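Long-range contacts in shikimate 5-dehydrogenase (Mycobacterium fortuitum subsp. fortuitum DSM 46621, PDB 4XIJ), which probably catalyses the NADP-dependent interconversion of 3-dehydroshikimate and shikimate, the fourth step of chorismate biosynthesis: residues R14-L19 / P65-S71; L31-A35 / Q256-F260. All blocks are in the same frame, centred on the assembly; numbering follows the deposited sequence.

Both contacts lie in or against the substrate-binding domain, their centres about 11 Å apart. Contact 1 is a pairing of neighbouring strands, held by backbone hydrogen bonds and buried over most of its length, with its R14 and E66 end reaching toward solvent. Contact 2 is smaller and wholly buried: side chains alone join the early helix 28-38 to helix 246-261, near the end of the chain. Helix 28-38 follows strand 15-20 directly, so the first partners of both contacts are consecutive elements. The two meet where F260 packs on the backbone of G69 and L70 and where S71 OG, in one of its two conformers, probably hydrogen-bonds Q256 OE1.

Contact 1: R14-L19 / P65-S71; sequences RKAAVL and PEWVGLS
The carbonyl O of E66 receives two hydrogen bonds from opposite faces of its plane, from R14 NE at 2.9 Å and from K15 N at 3.0 Å. R14 NH2 adds a weak bond to P65 O. Farther along, K15 O takes V68 N nearly head-on at 2.9 Å, while A17 O accepts S71 N and S71 O accepts L19 N. These bonds zip together adjacent parallel strands of the mixed sheet in the substrate-binding domain; strand 45-50 flanks 15-20 on its other side. V18 is three positions after K15, whereas its partner S71 is four after W67, so the second strand holds one extra residue, a beta bulge around V68. The bulge turns V68 toward R14, and its CB lies over a face of the guanidinium, 3.6 Å from NH2. Bends at chi2 and chi3 (-59° and -61°) curl the arginine back to reach it. On the face bearing K15, A17, W67 and L70, K15 CB sits over the six-membered ring of W67, 3.7 Å from its centroid, while K15 NZ hydrogen-bonds T45 OG1. A17 CB meets the ring's edge at CZ3, 3.7 Å away, and L19 CD1 touches L70 CD1 beneath helix 56-61.

Contact 2: L31-A35 / Q256-F260; sequences LHLAA and QVEQF
Q256 OE1 accepts a hydrogen bond from H32 NE2 across the helices, 3.0 Å long and fairly straight (165° at the hydrogen); in one of its two conformers S71 OG, which also bonds Y46 OH, is a probable second partner. The oxygen lies near the plane of the imidazole, at its edge, whereas the donor stands somewhat tilted from the plane of the amide. The other end of the amide is held too, since Q256 NE2 bonds T99 OG1, so the rotation of the group is set from both ends. H32 is likewise held at both nitrogens, ND1 being bonded to Y36 one turn further along its own helix. With CG of H32 beside the backbone N (chi1 -80°), the imidazole swings across to the second helix, where V257 CG2 covers one face, 3.9 Å from the ring centroid and shifted toward the rim. F260 approaches the same ring obliquely, its CE2 coming to 3.5 Å from H32 CE1. Q256 CB also packs against the imidazole, 3.6 Å from CE1. Beyond the histidine, A35 CB fits against both methyls of V257, each at 3.8 Å. The axes of the two short segments approach to 10.7 Å and cross at -54°, with the H32 side chain spanning much of the distance and A35 meeting V257 beside it. Helix 246-261 belongs to the C-terminal part of the chain, yet here it packs against the substrate-binding domain, and a sulfate ion, probably from the crystallisation liquor, lies about 6 Å from the Q256 side chain and may mark a pocket. Strand 99-102 lies against F260, Y46 of strand 45-50 meets the H32 ring, and M270 of helix 267-272 packs on A35 and V257.

Contact 1: R14-L19 / P65-S71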
loop_
_atom_site.group_PDB
_atom_site.type_symbol
_atom_site.label_atom_id
_atom_site.label_comp_id
_atom_site.label_asym_id
_atom_site.label_seq_id
_atom_site.Cartn_x
_atom_site.Cartn_y
_atom_site.Cartn_z
ATOM N N ARG A 14 -0.662 -22.103 12.939
ATOM C CA ARG A 14 -1.662 -21.500 12.066
ATOM C C ARG A 14 -1.124 -21.387 10.648
ATOM O O ARG A 14 0.068 -21.530 10.412
ATOM C CB ARG A 14 -2.059 -20.126 12.605
ATOM C CG ARG A 14 -2.638 -20.141 14.020
ATOM C CD ARG A 14 -3.897 -21.004 14.191
ATOM N NE ARG A 14 -5.041 -20.567 13.369
ATOM C CZ ARG A 14 -5.897 -19.587 13.700
ATOM N NH1 ARG A 14 -5.753 -18.922 14.841
ATOM N NH2 ARG A 14 -6.919 -19.281 12.902
ATOM N N LYS A 15 -2.028 -21.174 9.693
ATOM C CA LYS A 15 -1.693 -21.072 8.287
ATOM C C LYS A 15 -2.101 -19.728 7.723
ATOM O O LYS A 15 -3.190 -19.194 8.021
ATOM C CB LYS A 15 -2.394 -22.162 7.481
ATOM C CG LYS A 15 -2.059 -23.597 8.004
ATOM C CD LYS A 15 -2.567 -24.642 7.031
ATOM C CE LYS A 15 -1.605 -24.723 5.827
ATOM N NZ LYS A 15 -0.254 -25.319 6.177
ATOM N N ALA A 16 -1.219 -19.209 6.880
ATOM C CA ALA A 16 -1.490 -17.979 6.143
ATOM C C ALA A 16 -0.975 -18.102 4.715
ATOM O O ALA A 16 -0.228 -19.041 4.386
ATOM C CB ALA A 16 -0.864 -16.741 6.873
ATOM N N ALA A 17 -1.334 -17.158 3.864
ATOM C CA ALA A 17 -0.863 -17.186 2.485
ATOM C C ALA A 17 -1.033 -15.832 1.844
ATOM O O ALA A 17 -1.809 -14.981 2.333
ATOM C CB ALA A 17 -1.626 -18.228 1.636
ATOM N N VAL A 18 -0.344 -15.662 0.721
ATOM C CA VAL A 18 -0.664 -14.570 -0.213
ATOM C C VAL A 18 -1.324 -15.125 -1.458
ATOM O O VAL A 18 -0.905 -16.146 -1.993
ATOM C CB VAL A 18 0.596 -13.733 -0.589
ATOM C CG1 VAL A 18 1.736 -14.574 -1.273
ATOM C CG2 VAL A 18 0.199 -12.496 -1.458
ATOM N N LEU A 19 -2.408 -14.464 -1.867
ATOM C CA LEU A 19 -3.184 -14.831 -3.057
ATOM C C LEU A 19 -3.038 -13.779 -4.146
ATOM O O LEU A 19 -3.140 -12.584 -3.865
ATOM C CB LEU A 19 -4.668 -14.959 -2.719
ATOM C CG LEU A 19 -5.132 -15.803 -1.541
ATOM C CD1 LEU A 19 -6.673 -15.933 -1.522
ATOM C CD2 LEU A 19 -4.425 -17.097 -1.257
ATOM N N PRO A 65 -10.491 -23.796 9.901
ATOM C CA PRO A 65 -10.273 -22.853 11.011
ATOM C C PRO A 65 -8.788 -22.598 11.308
ATOM O O PRO A 65 -8.476 -21.550 11.863
ATOM C CB PRO A 65 -11.002 -23.518 12.191
ATOM C CG PRO A 65 -11.139 -24.903 11.822
ATOM C CD PRO A 65 -11.207 -25.012 10.348
ATOM N N GLU A 66 -7.894 -23.466 10.841
ATOM C CA GLU A 66 -6.476 -23.222 11.057
ATOM C C GLU A 66 -5.931 -22.020 10.271
ATOM O O GLU A 66 -4.857 -21.485 10.622
ATOM C CB GLU A 66 -5.654 -24.483 10.720
ATOM C CG GLU A 66 -5.528 -24.839 9.264
ATOM C CD GLU A 66 -6.678 -25.668 8.693
ATOM O OE1 GLU A 66 -7.790 -25.692 9.292
ATOM O OE2 GLU A 66 -6.451 -26.307 7.622
ATOM N N TRP A 67 -6.675 -21.576 9.257
ATOM C CA TRP A 67 -6.252 -20.432 8.452
ATOM C C TRP A 67 -6.576 -19.175 9.207
ATOM O O TRP A 67 -7.762 -18.875 9.466
ATOM C CB TRP A 67 -6.924 -20.475 7.071
ATOM C CG TRP A 67 -6.298 -21.552 6.223
ATOM C CD1 TRP A 67 -6.619 -22.898 6.201
ATOM C CD2 TRP A 67 -5.217 -21.377 5.304
ATOM N NE1 TRP A 67 -5.795 -23.551 5.303
ATOM C CE2 TRP A 67 -4.941 -22.635 4.733
ATOM C CE3 TRP A 67 -4.470 -20.261 4.880
ATOM C CZ2 TRP A 67 -3.932 -22.821 3.761
ATOM C CZ3 TRP A 67 -3.470 -20.442 3.922
ATOM C CH2 TRP A 67 -3.210 -21.722 3.381
ATOM N N VAL A 68 -5.529 -18.400 9.504
ATOM C CA VAL A 68 -5.653 -17.241 10.366
ATOM C C VAL A 68 -5.734 -15.946 9.567
ATOM O O VAL A 68 -6.308 -14.966 10.033
ATOM C CB VAL A 68 -4.442 -17.167 11.355
ATOM C CG1 VAL A 68 -3.106 -16.911 10.623
ATOM C CG2 VAL A 68 -4.675 -16.148 12.465
ATOM N N GLY A 69 -5.106 -15.887 8.395
ATOM C CA GLY A 69 -5.046 -14.631 7.646
ATOM C C GLY A 69 -4.540 -14.856 6.236
ATOM O O GLY A 69 -3.843 -15.847 5.986
ATOM N N LEU A 70 -4.917 -13.949 5.339
ATOM C CA LEU A 70 -4.422 -13.935 3.974
ATOM C C LEU A 70 -4.018 -12.542 3.565
ATOM O O LEU A 70 -4.726 -11.573 3.870
ATOM C CB LEU A 70 -5.498 -14.434 3.004
ATOM C CG LEU A 70 -6.089 -15.801 3.290
ATOM C CD1 LEU A 70 -7.396 -15.967 2.513
ATOM C CD2 LEU A 70 -5.057 -16.856 2.913
ATOM N N SER A 71 -2.907 -12.428 2.861
ATOM C CA SER A 71 -2.577 -11.236 2.113
ATOM C C SER A 71 -3.123 -11.410 0.703
ATOM O O SER A 71 -3.116 -12.520 0.183
ATOM C CB SER A 71 -1.065 -11.029 2.095
ATOM O OG SER A 71 -0.555 -10.989 3.445
#

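Contact 2: L31-A35 / Q256-F260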
loop_
_atom_site.group_PDB
_atom_site.type_symbol
_atom_site.label_atom_id
_atom_site.label_comp_id
_atom_site.label_asym_id
_atom_site.label_seq_id
_atom_site.Cartn_x
_atom_site.Cartn_y
_atom_site.Cartn_z
ATOM N N LEU A 31 8.362 -11.423 4.610
ATOM C CA LEU A 31 8.198 -10.524 5.747
ATOM C C LEU A 31 7.395 -11.178 6.868
ATOM O O LEU A 31 7.727 -11.010 8.050
ATOM C CB LEU A 31 7.522 -9.226 5.302
ATOM C CG LEU A 31 8.400 -8.342 4.391
ATOM C CD1 LEU A 31 7.535 -7.286 3.699
ATOM C CD2 LEU A 31 9.499 -7.675 5.149
ATOM N N HIS A 32 6.388 -11.969 6.506
ATOM C CA HIS A 32 5.619 -12.674 7.527
ATOM C C HIS A 32 6.418 -13.780 8.187
ATOM O O HIS A 32 6.393 -13.894 9.417
ATOM C CB HIS A 32 4.303 -13.236 6.964
ATOM C CG HIS A 32 3.196 -12.213 6.851
ATOM N ND1 HIS A 32 2.148 -12.150 7.745
ATOM C CD2 HIS A 32 3.010 -11.186 5.981
ATOM C CE1 HIS A 32 1.358 -11.134 7.430
ATOM N NE2 HIS A 32 1.852 -10.540 6.346
ATOM N N LEU A 33 7.129 -14.608 7.426
ATOM C CA LEU A 33 7.906 -15.666 8.123
ATOM C C LEU A 33 9.007 -15.053 8.991
ATOM O O LEU A 33 9.259 -15.566 10.097
ATOM C CB LEU A 33 8.514 -16.682 7.142
ATOM C CG LEU A 33 7.450 -17.582 6.484
ATOM C CD1 LEU A 33 8.152 -18.427 5.385
ATOM C CD2 LEU A 33 6.721 -18.486 7.473
ATOM N N ALA A 34 9.653 -13.981 8.534
ATOM C CA ALA A 34 10.629 -13.306 9.392
ATOM C C ALA A 34 9.971 -12.836 10.688
ATOM O O ALA A 34 10.542 -12.985 11.775
ATOM C CB ALA A 34 11.238 -12.129 8.673
ATOM N N ALA A 35 8.762 -12.298 10.589
ATOM C CA ALA A 35 8.052 -11.868 11.783
ATOM C C ALA A 35 7.648 -13.015 12.690
ATOM O O ALA A 35 7.881 -12.941 13.899
ATOM C CB ALA A 35 6.800 -11.082 11.379
ATOM N N GLN A 256 -0.574 -6.256 8.907
ATOM C CA GLN A 256 -1.027 -7.630 8.723
ATOM C C GLN A 256 -0.499 -8.545 9.814
ATOM O O GLN A 256 -1.246 -9.370 10.364
ATOM C CB GLN A 256 -0.583 -8.160 7.372
ATOM C CG GLN A 256 -1.207 -7.381 6.213
ATOM C CD GLN A 256 -0.808 -7.916 4.877
ATOM O OE1 GLN A 256 0.270 -8.512 4.754
ATOM N NE2 GLN A 256 -1.636 -7.690 3.864
ATOM N N VAL A 257 0.796 -8.415 10.141
ATOM C CA VAL A 257 1.376 -9.281 11.184
ATOM C C VAL A 257 0.646 -9.053 12.514
ATOM O O VAL A 257 0.339 -10.049 13.224
ATOM C CB VAL A 257 2.883 -9.050 11.324
ATOM C CG1 VAL A 257 3.455 -9.699 12.624
ATOM C CG2 VAL A 257 3.597 -9.580 10.062
ATOM N N GLU A 258 0.341 -7.784 12.845
ATOM C CA GLU A 258 -0.303 -7.516 14.111
ATOM C C GLU A 258 -1.716 -8.106 14.114
ATOM O O GLU A 258 -2.163 -8.694 15.123
ATOM C CB GLU A 258 -0.316 -6.019 14.404
ATOM C CG GLU A 258 1.087 -5.528 14.615
ATOM C CD GLU A 258 1.128 -4.121 15.186
ATOM O OE1 GLU A 258 0.074 -3.441 15.252
ATOM O OE2 GLU A 258 2.238 -3.672 15.564
ATOM N N GLN A 259 -2.448 -7.955 13.012
ATOM C CA GLN A 259 -3.788 -8.512 12.977
ATOM C C GLN A 259 -3.805 -10.041 12.997
ATOM O O GLN A 259 -4.729 -10.652 13.578
ATOM C CB GLN A 259 -4.544 -8.003 11.739
ATOM C CG GLN A 259 -4.852 -6.498 11.862
ATOM C CD GLN A 259 -5.714 -5.994 10.728
ATOM O OE1 GLN A 259 -6.726 -6.601 10.403
ATOM N NE2 GLN A 259 -5.319 -4.886 10.101
ATOM N N PHE A 260 -2.826 -10.673 12.332
ATOM C CA PHE A 260 -2.839 -12.145 12.274
ATOM C C PHE A 260 -2.397 -12.748 13.618
ATOM O O PHE A 260 -2.906 -13.803 14.020
ATOM C CB PHE A 260 -1.903 -12.710 11.201
ATOM C CG PHE A 260 -2.269 -12.396 9.730
ATOM C CD1 PHE A 260 -3.325 -11.538 9.373
ATOM C CD2 PHE A 260 -1.502 -12.972 8.698
ATOM C CE1 PHE A 260 -3.595 -11.259 8.032
ATOM C CE2 PHE A 260 -1.766 -12.687 7.329
ATOM C CZ PHE A 260 -2.820 -11.827 7.010
#